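Local coordinates for pheromone cOB1/lipoprotein, YaeC family (Enterococcus faecalis, PDB 4EF2) that is a membrane lipoprotein of the NlpA family, probably the substrate-binding component of an ABC importer that takes up methionine or a related compound, at residues Ile99-Thr104 against Thr147-Phe152; Ser103-Ser108 against Glu169-Leu174. All coordinates share one frame; numbering follows the deposited sequence. Where two conformers were deposited one is given.

Interaction 1. Residues Ile99-Thr104 against Thr147-Phe152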
loop_
_atom_site.group_PDB
_atom_site.type_symbol
_atom_site.label_atom_id
_atom_site.label_comp_id
_atom_site.label_asym_id
_atom_site.label_seq_id
_atom_site.Cartn_x
_atom_site.Cartn_y
_atom_site.Cartn_z
ATOM N N ILE A 99 23.073 -6.894 9.738
ATOM C CA ILE A 99 23.352 -5.475 9.390
ATOM C C ILE A 99 24.357 -4.854 10.337
ATOM O O ILE A 99 24.180 -4.971 11.531
ATOM C CB ILE A 99 22.046 -4.650 9.317
ATOM C CG1 ILE A 99 21.171 -5.141 8.127
ATOM C CG2 ILE A 99 22.337 -3.137 9.194
ATOM C CD1 ILE A 99 19.733 -4.576 8.219
ATOM N N PRO A 100 25.454 -4.231 9.820
ATOM C CA PRO A 100 26.435 -3.619 10.740
ATOM C C PRO A 100 25.838 -2.401 11.430
ATOM O O PRO A 100 24.982 -1.691 10.863
ATOM C CB PRO A 100 27.599 -3.187 9.820
ATOM C CG PRO A 100 27.395 -3.931 8.556
ATOM C CD PRO A 100 25.929 -4.213 8.424
ATOM N N ASP A 101 26.263 -2.163 12.648
ATOM C CA ASP A 101 25.687 -1.052 13.397
ATOM C C ASP A 101 25.895 0.308 12.694
ATOM O O ASP A 101 26.931 0.547 12.042
ATOM C CB ASP A 101 26.253 -1.014 14.793
ATOM C CG ASP A 101 26.005 -2.289 15.569
ATOM O OD1 ASP A 101 25.390 -3.258 15.008
ATOM O OD2 ASP A 101 26.456 -2.337 16.741
ATOM N N GLY A 102 24.925 1.205 12.844
ATOM C CA GLY A 102 25.036 2.518 12.241
ATOM C C GLY A 102 24.677 2.516 10.756
ATOM O O GLY A 102 24.843 3.509 10.092
ATOM N N SER A 103 24.204 1.393 10.219
ATOM C CA SER A 103 23.743 1.341 8.832
ATOM C C SER A 103 22.431 2.085 8.689
ATOM O O SER A 103 21.732 2.302 9.679
ATOM C CB SER A 103 23.554 -0.099 8.392
ATOM O OG SER A 103 24.761 -0.824 8.480
ATOM N N THR A 104 22.125 2.502 7.456
ATOM C CA THR A 104 20.889 3.228 7.145
ATOM C C THR A 104 19.829 2.298 6.569
ATOM O O THR A 104 20.123 1.430 5.706
ATOM C CB THR A 104 21.129 4.367 6.170
ATOM O OG1 THR A 104 22.061 5.250 6.792
ATOM C CG2 THR A 104 19.790 5.182 5.809
ATOM N N THR A 147 19.136 -1.328 18.948
ATOM C CA THR A 147 20.199 -2.325 19.156
ATOM C C THR A 147 21.379 -2.248 18.232
ATOM O O THR A 147 22.506 -2.276 18.693
ATOM C CB THR A 147 19.579 -3.745 19.158
ATOM O OG1 THR A 147 18.821 -3.821 20.355
ATOM C CG2 THR A 147 20.616 -4.883 19.165
ATOM N N LYS A 148 21.122 -2.148 16.930
ATOM C CA LYS A 148 22.182 -1.969 15.908
ATOM C C LYS A 148 22.428 -0.475 15.599
ATOM O O LYS A 148 23.047 -0.118 14.586
ATOM C CB LYS A 148 21.817 -2.750 14.633
ATOM C CG LYS A 148 22.062 -4.261 14.745
ATOM C CD LYS A 148 21.449 -5.046 13.597
ATOM C CE LYS A 148 21.854 -6.531 13.581
ATOM N NZ LYS A 148 23.321 -6.688 13.462
ATOM N N LYS A 149 21.922 0.414 16.453
ATOM C CA LYS A 149 22.128 1.853 16.300
ATOM C C LYS A 149 21.791 2.291 14.840
ATOM O O LYS A 149 22.506 3.083 14.208
ATOM C CB LYS A 149 23.581 2.265 16.750
ATOM C CG LYS A 149 23.981 1.957 18.220
ATOM C CD LYS A 149 24.484 0.501 18.417
ATOM C CE LYS A 149 24.739 -0.068 19.851
ATOM N NZ LYS A 149 24.969 -1.607 19.912
ATOM N N LEU A 150 20.694 1.779 14.303
ATOM C CA LEU A 150 20.346 2.078 12.875
ATOM C C LEU A 150 19.894 3.524 12.687
ATOM O O LEU A 150 19.375 4.139 13.616
ATOM C CB LEU A 150 19.249 1.169 12.370
ATOM C CG LEU A 150 19.563 -0.309 12.486
ATOM C CD1 LEU A 150 18.220 -1.010 12.205
ATOM C CD2 LEU A 150 20.766 -0.679 11.586
ATOM N N LYS A 151 20.222 4.068 11.520
ATOM C CA LYS A 151 19.766 5.373 11.070
ATOM C C LYS A 151 18.597 5.108 10.137
ATOM O O LYS A 151 18.557 4.076 9.447
ATOM C CB LYS A 151 20.895 6.085 10.310
ATOM C CG LYS A 151 22.176 6.351 11.131
ATOM C CD LYS A 151 23.276 7.043 10.304
ATOM C CE LYS A 151 24.516 7.447 11.136
ATOM N NZ LYS A 151 25.474 6.367 11.538
ATOM N N PHE A 152 17.637 6.010 10.138
ATOM C CA PHE A 152 16.484 5.956 9.207
ATOM C C PHE A 152 16.385 7.162 8.306
ATOM O O PHE A 152 16.258 8.278 8.767
ATOM C CB PHE A 152 15.203 5.831 10.001
ATOM C CG PHE A 152 15.234 4.668 10.941
ATOM C CD1 PHE A 152 14.895 3.414 10.492
ATOM C CD2 PHE A 152 15.707 4.823 12.261
ATOM C CE1 PHE A 152 14.933 2.323 11.366
ATOM C CE2 PHE A 152 15.760 3.743 13.131
ATOM C CZ PHE A 152 15.359 2.491 12.678
HETATM O O HOH W 1 27.500 -0.698 18.569
#
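A type II beta turn, Pro100 to Ser103, leads into strand 104-108 of a periplasmic-binding-protein-like domain, and it is held against the loop that opens an edge strand of the sheet, 151-156. The turn meets this loop through Gly102 N, which donates to Lys148 O at 2.9 Å, and through Asp101 CA, which rests on the same carbonyl in a CA-H...O contact. One residue further on, the pairing becomes that of a parallel sheet: Lys151 N gives Ser103 O a nearly straight bond (170° at the hydrogen), and Thr104 stands opposite Lys151 as a parallel bridge pair. Gly102 has positive phi, as usual for the third position of a type II turn, and its CA makes a CA-H...O contact with Lys149 O. Inside the turn, Pro100 O accepts from both Ser103 N and Ser103 OG, which arrive on one face of its plane.

Three lysines, each in its own way, clasp the turn. The chain of Lys148 runs extended past Asp101, whose OD1 lies 3.5 Å from Lys148 CG, then bends at its last torsion (chi4 -60°) to bring NZ to Ile99 O at 2.7 Å; Gln97 O is a second acceptor for this amine. Lys149 bends at its second torsion (chi2 84°) and is then extended, so that NZ reaches Thr147 O and forms a long salt bridge of 3.6 Å with Asp101 OD2; a water donates to Asp101 OD2 and accepts only weakly from Lys149 NZ. On the inner side, Ile99 CG2 packs on Leu150 CD2, the two side chains crossing at about a right angle. Lys151 curls over the turn's other end, where NZ lies in the carbonyl plane of Gly102 O, on a lone pair, at 3.3 Å.

Interaction 2. Residues Ser103-Ser108 against Glu169-Leu174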
loop_
_atom_site.group_PDB
_atom_site.type_symbol
_atom_site.label_atom_id
_atom_site.label_comp_id
_atom_site.label_asym_id
_atom_site.label_seq_id
_atom_site.Cartn_x
_atom_site.Cartn_y
_atom_site.Cartn_z
ATOM N N SER A 103 24.204 1.393 10.219
ATOM C CA SER A 103 23.743 1.341 8.832
ATOM C C SER A 103 22.431 2.085 8.689
ATOM O O SER A 103 21.732 2.302 9.679
ATOM C CB SER A 103 23.554 -0.099 8.392
ATOM O OG SER A 103 24.761 -0.824 8.480
ATOM N N THR A 104 22.125 2.502 7.456
ATOM C CA THR A 104 20.889 3.228 7.145
ATOM C C THR A 104 19.829 2.298 6.569
ATOM O O THR A 104 20.123 1.430 5.706
ATOM C CB THR A 104 21.129 4.367 6.170
ATOM O OG1 THR A 104 22.061 5.250 6.792
ATOM C CG2 THR A 104 19.790 5.182 5.809
ATOM N N ILE A 105 18.617 2.494 7.071
ATOM C CA ILE A 105 17.414 1.854 6.568
ATOM C C ILE A 105 16.650 2.944 5.831
ATOM O O ILE A 105 16.342 4.029 6.411
ATOM C CB ILE A 105 16.544 1.201 7.684
ATOM C CG1 ILE A 105 17.330 0.131 8.448
ATOM C CG2 ILE A 105 15.222 0.578 7.143
ATOM C CD1 ILE A 105 17.783 -1.097 7.668
ATOM N N TYR A 106 16.374 2.691 4.541
ATOM C CA TYR A 106 15.577 3.687 3.727
ATOM C C TYR A 106 14.105 3.344 3.781
ATOM O O TYR A 106 13.726 2.185 3.565
ATOM C CB TYR A 106 16.042 3.735 2.283
ATOM C CG TYR A 106 17.327 4.521 2.108
ATOM C CD1 TYR A 106 17.304 5.895 1.899
ATOM C CD2 TYR A 106 18.570 3.873 2.167
ATOM C CE1 TYR A 106 18.481 6.612 1.775
ATOM C CE2 TYR A 106 19.764 4.577 2.008
ATOM C CZ TYR A 106 19.716 5.935 1.834
ATOM O OH TYR A 106 20.899 6.596 1.703
ATOM N N VAL A 107 13.306 4.370 4.120
ATOM C CA VAL A 107 11.842 4.283 4.082
ATOM C C VAL A 107 11.356 5.518 3.327
ATOM O O VAL A 107 12.054 6.526 3.253
ATOM C CB VAL A 107 11.178 4.164 5.483
ATOM C CG1 VAL A 107 11.807 3.017 6.283
ATOM C CG2 VAL A 107 11.252 5.475 6.256
ATOM N N SER A 108 10.155 5.435 2.746
ATOM C CA SER A 108 9.572 6.565 2.008
ATOM C C SER A 108 9.169 7.661 2.996
ATOM O O SER A 108 9.120 7.452 4.197
ATOM C CB SER A 108 8.324 6.150 1.251
ATOM O OG SER A 108 7.157 6.197 2.072
ATOM N N GLU A 169 21.626 1.307 -2.219
ATOM C CA GLU A 169 21.661 2.355 -1.206
ATOM C C GLU A 169 21.182 1.842 0.144
ATOM O O GLU A 169 20.045 1.371 0.267
ATOM C CB GLU A 169 20.776 3.538 -1.653
ATOM C CG GLU A 169 21.175 4.207 -2.960
ATOM C CD GLU A 169 22.611 4.728 -2.977
ATOM O OE1 GLU A 169 23.213 4.857 -1.907
ATOM O OE2 GLU A 169 23.142 4.979 -4.061
ATOM N N GLY A 170 22.025 1.937 1.154
ATOM C CA GLY A 170 21.670 1.512 2.511
ATOM C C GLY A 170 21.738 0.011 2.679
ATOM O O GLY A 170 22.046 -0.718 1.734
ATOM N N ALA A 171 21.488 -0.426 3.924
ATOM C CA ALA A 171 21.489 -1.822 4.308
ATOM C C ALA A 171 20.183 -2.496 3.857
ATOM O O ALA A 171 20.210 -3.661 3.466
ATOM C CB ALA A 171 21.680 -1.959 5.810
ATOM N N ALA A 172 19.067 -1.761 3.852
ATOM C CA ALA A 172 17.766 -2.288 3.447
ATOM C C ALA A 172 16.814 -1.180 3.104
ATOM O O ALA A 172 16.978 -0.058 3.592
ATOM C CB ALA A 172 17.151 -3.171 4.577
ATOM N N VAL A 173 15.772 -1.524 2.344
ATOM C CA VAL A 173 14.790 -0.573 1.837
ATOM C C VAL A 173 13.330 -1.115 2.030
ATOM O O VAL A 173 13.044 -2.257 1.682
ATOM C CB VAL A 173 15.038 -0.261 0.315
ATOM C CG1 VAL A 173 14.014 0.808 -0.246
ATOM C CG2 VAL A 173 16.492 0.168 0.073
ATOM N N LEU A 174 12.458 -0.281 2.585
ATOM C CA LEU A 174 11.034 -0.580 2.704
ATOM C C LEU A 174 10.354 -0.174 1.370
ATOM O O LEU A 174 10.339 0.989 1.020
ATOM C CB LEU A 174 10.372 0.184 3.861
ATOM C CG LEU A 174 8.955 -0.312 4.254
ATOM C CD1 LEU A 174 9.091 -1.624 5.030
ATOM C CD2 LEU A 174 8.175 0.737 5.052
HETATM O O HOH W 2 8.939 2.755 2.201
#
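The ring of Tyr106 lies against the backbone of Glu169 and Gly170 like a plate set into a shallow bend. Its CD2-CE2 side does the touching: CD2 comes to 3.5 Å from Glu169 O, CE2 to 3.6 Å from Gly170 N, and Gly170 CA sits in plane at the ring edge. Gly170 has no side chain, and its bare backbone is the hollow that the ring edge fills. Glu169 CB borders it near CE2, while Thr104 CG2 lies over one ring face, offset toward the rim.

Behind this fitted edge, the two segments are neighbouring parallel strands within the mixed sheet of one lobe of the binding-protein-like fold, their short axes 18° apart. Ala171 N donates to Thr104 O, and both backbone groups of Tyr106 are tied to this one neighbour: its N donates to Ala172 O and its O accepts from Leu174 N at 2.9 Å.

Before the strands begin, Ala171 CB sits beside Ser103 CB at 3.7 Å. On the face that carries Ile105 and Ala172, a small methyl receives a larger branch: Ile105 bends at its second torsion (chi2 -64°), dropping CD1 onto Ala172 CB at 3.8 Å. Further along, Val107 CG1 rests on Leu174 CB, and both side chains also touch Val117 of helix 114-123. On the Tyr106 face, Val173 CG2 lies by Tyr106 CB, with Met161 of helix 161-166 touching both side chains. At Ser108, a water accepts from Ser108 N and donates to Leu174 O at 2.5 Å.

Interactions 1 and 2 belong to one five-stranded sheet and share Ser103 and Thr104, their centres about 10 Å apart. Strand 104-108 lies between its two parallel neighbours, so it is held by 151-156 on one edge and by 172-175 on the other; Lys151 O and Ile105 N, 2.9 Å apart, probably join the two contacts by a hydrogen bond. Their apolar parts merge as well: Ile99 CG2 packs on Ala171 CB at 3.6 Å, and Ile99 CD1 on Ile105 CD1 at 4.0 Å. Interaction 1 is at the surface, whereas interaction 2 runs inward, where the Leu174 side chain lies about 8 Å from a bound selenomethionine.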